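Local atomic coordinates of HTH-type transcriptional repressor NemR (Escherichia coli, PDB entry 4YZE), a protein that represses transcription of the nemRA-gloA operon by binding the NemR box and responds to electrophiles and reactive chlorine species. Residues A67-R72 with R133-L138. The protein carries 5 engineered substitutions. Residues are numbered along the deposited sequence; the frame is centred on the assembly and turned at random.
Sequences AAYHQR and RGVIAL
Leu138 sets its CD1 methyl over one face of the His70 imidazole, a CH-pi contact with CD1 3.6 Å from the ring centroid and 21° off the ring normal. The pair joins two long helices of a TetR-family repressor: helix 54-79, which follows the predicted helix-turn-helix DNA-binding motif in the chain, and helix 122-148 of the TetR-like C-terminal domain. Over these turns they lie nearly parallel, their axes 10.0 Å apart and 8° from alignment. The methyl sits off-centre, toward the CE1 side of the imidazole, where Leu138 CD1 is 3.4 Å from His70 CE1. With CG anti to the backbone N (chi1 -175°), His70 reaches across to the neighbouring helix. Its ring edge meets the backbone at Gly134, where His70 CE1 stands 3.6 Å from Gly134 O; that oxygen also accepts the helical bond from Leu138 N. Gly134 has no side chain, and the imidazole lies close against the helix here; a beta carbon modelled on this residue would come tight against His70 ND1. An alanine in place of His70 would take away the flat surface that Leu138 CD1 rests on and is likely to open a gap between the helices beside Gly134. One residue back, Tyr69 meets a different neighbour: Val135 CG2 comes up at the ring edge, near its plane, rather than over a face. Tyr91 of helix 84-97 touches both Tyr69 and Val135, and Leu73, one turn on from Tyr69, packs on both Val135 and Leu138. The Tyr69 side chain lies about 6 Å from that of Cys108, the residue central to the response to reactive chlorine species. At the tyrosine edge the nearest approach is Tyr69 CE2 to Val135 CG2, 3.6 Å, with Tyr69 CD2 slightly farther from the same methyl.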
loop_
_atom_site.group_PDB
_atom_site.type_symbol
_atom_site.label_atom_id
_atom_site.label_comp_id
_atom_site.label_asym_id
_atom_site.label_seq_id
_atom_site.Cartn_x
_atom_site.Cartn_y
_atom_site.Cartn_z
ATOM N N ALA A 67 -10.879 -16.311 -3.393
ATOM C CA ALA A 67 -11.548 -17.495 -2.842
ATOM C C ALA A 67 -10.517 -18.422 -2.223
ATOM O O ALA A 67 -10.694 -18.933 -1.113
ATOM C CB ALA A 67 -12.335 -18.228 -3.917
ATOM N N ALA A 68 -9.435 -18.630 -2.955
ATOM C CA ALA A 68 -8.365 -19.508 -2.513
ATOM C C ALA A 68 -7.622 -18.923 -1.319
ATOM O O ALA A 68 -7.317 -19.646 -0.377
ATOM C CB ALA A 68 -7.411 -19.790 -3.658
ATOM N N TYR A 69 -7.328 -17.622 -1.363
ATOM C CA TYR A 69 -6.616 -16.937 -0.279
ATOM C C TYR A 69 -7.455 -16.907 0.996
ATOM O O TYR A 69 -6.930 -17.024 2.103
ATOM C CB TYR A 69 -6.261 -15.501 -0.681
ATOM C CG TYR A 69 -5.384 -14.773 0.325
ATOM C CD1 TYR A 69 -4.004 -14.966 0.351
ATOM C CD2 TYR A 69 -5.929 -13.898 1.248
ATOM C CE1 TYR A 69 -3.200 -14.303 1.275
ATOM C CE2 TYR A 69 -5.131 -13.235 2.179
ATOM C CZ TYR A 69 -3.779 -13.439 2.184
ATOM O OH TYR A 69 -3.004 -12.768 3.099
ATOM N N HIS A 70 -8.758 -16.723 0.828
ATOM C CA HIS A 70 -9.670 -16.688 1.964
ATOM C C HIS A 70 -9.648 -18.043 2.679
ATOM O O HIS A 70 -9.690 -18.101 3.908
ATOM C CB HIS A 70 -11.083 -16.331 1.499
ATOM C CG HIS A 70 -12.072 -16.165 2.613
ATOM N ND1 HIS A 70 -12.271 -14.964 3.264
ATOM C CD2 HIS A 70 -12.932 -17.046 3.180
ATOM C CE1 HIS A 70 -13.211 -15.112 4.181
ATOM N NE2 HIS A 70 -13.625 -16.369 4.153
ATOM N N GLN A 71 -9.554 -19.119 1.898
ATOM C CA GLN A 71 -9.566 -20.474 2.439
ATOM C C GLN A 71 -8.258 -20.749 3.180
ATOM O O GLN A 71 -8.282 -21.194 4.332
ATOM C CB GLN A 71 -9.794 -21.503 1.321
ATOM C CG GLN A 71 -10.241 -22.887 1.798
ATOM C CD GLN A 71 -11.584 -22.866 2.530
ATOM O OE1 GLN A 71 -11.632 -22.860 3.761
ATOM N NE2 GLN A 71 -12.679 -22.857 1.770
ATOM N N ARG A 72 -7.124 -20.472 2.530
ATOM C CA ARG A 72 -5.831 -20.600 3.204
ATOM C C ARG A 72 -5.828 -19.863 4.548
ATOM O O ARG A 72 -5.465 -20.433 5.578
ATOM C CB ARG A 72 -4.699 -20.058 2.335
ATOM C CG ARG A 72 -4.176 -21.020 1.290
ATOM C CD ARG A 72 -2.831 -20.539 0.739
ATOM N NE ARG A 72 -2.939 -19.246 0.061
ATOM C CZ ARG A 72 -3.412 -19.089 -1.175
ATOM N NH1 ARG A 72 -3.837 -20.140 -1.868
ATOM N NH2 ARG A 72 -3.469 -17.883 -1.722
ATOM N N ARG A 133 -12.374 -7.186 2.409
ATOM C CA ARG A 133 -13.366 -7.343 3.480
ATOM C C ARG A 133 -13.333 -8.746 4.083
ATOM O O ARG A 133 -13.416 -8.899 5.310
ATOM C CB ARG A 133 -14.783 -6.994 2.997
ATOM C CG ARG A 133 -15.137 -5.512 3.125
ATOM C CD ARG A 133 -16.678 -5.266 3.096
ATOM N NE ARG A 133 -17.312 -6.125 2.113
ATOM C CZ ARG A 133 -17.324 -5.864 0.808
ATOM N NH1 ARG A 133 -16.766 -4.747 0.348
ATOM N NH2 ARG A 133 -17.894 -6.713 -0.032
ATOM N N GLY A 134 -13.180 -9.757 3.224
ATOM C CA GLY A 134 -13.035 -11.137 3.658
ATOM C C GLY A 134 -11.836 -11.351 4.581
ATOM O O GLY A 134 -11.943 -12.051 5.594
ATOM N N VAL A 135 -10.688 -10.763 4.250
ATOM C CA VAL A 135 -9.502 -10.973 5.087
ATOM C C VAL A 135 -9.719 -10.323 6.450
ATOM O O VAL A 135 -9.432 -10.905 7.491
ATOM C CB VAL A 135 -8.223 -10.389 4.454
ATOM C CG1 VAL A 135 -7.032 -10.438 5.446
ATOM C CG2 VAL A 135 -7.862 -11.115 3.136
ATOM N N ILE A 136 -10.228 -9.102 6.417
ATOM C CA ILE A 136 -10.440 -8.321 7.607
ATOM C C ILE A 136 -11.411 -9.044 8.537
ATOM O O ILE A 136 -11.182 -9.124 9.740
ATOM C CB ILE A 136 -10.967 -6.925 7.247
ATOM C CG1 ILE A 136 -9.843 -6.117 6.572
ATOM C CG2 ILE A 136 -11.481 -6.221 8.493
ATOM C CD1 ILE A 136 -10.319 -4.856 5.850
ATOM N N ALA A 137 -12.475 -9.600 7.973
ATOM C CA ALA A 137 -13.475 -10.283 8.791
ATOM C C ALA A 137 -12.888 -11.548 9.428
ATOM O O ALA A 137 -13.228 -11.873 10.551
ATOM C CB ALA A 137 -14.754 -10.590 7.984
ATOM N N LEU A 138 -11.981 -12.237 8.739
ATOM C CA LEU A 138 -11.334 -13.398 9.349
ATOM C C LEU A 138 -10.430 -13.002 10.531
ATOM O O LEU A 138 -10.448 -13.659 11.590
ATOM C CB LEU A 138 -10.553 -14.200 8.312
ATOM C CG LEU A 138 -11.404 -15.048 7.364
ATOM C CD1 LEU A 138 -10.550 -15.611 6.236
ATOM C CD2 LEU A 138 -12.111 -16.173 8.130
#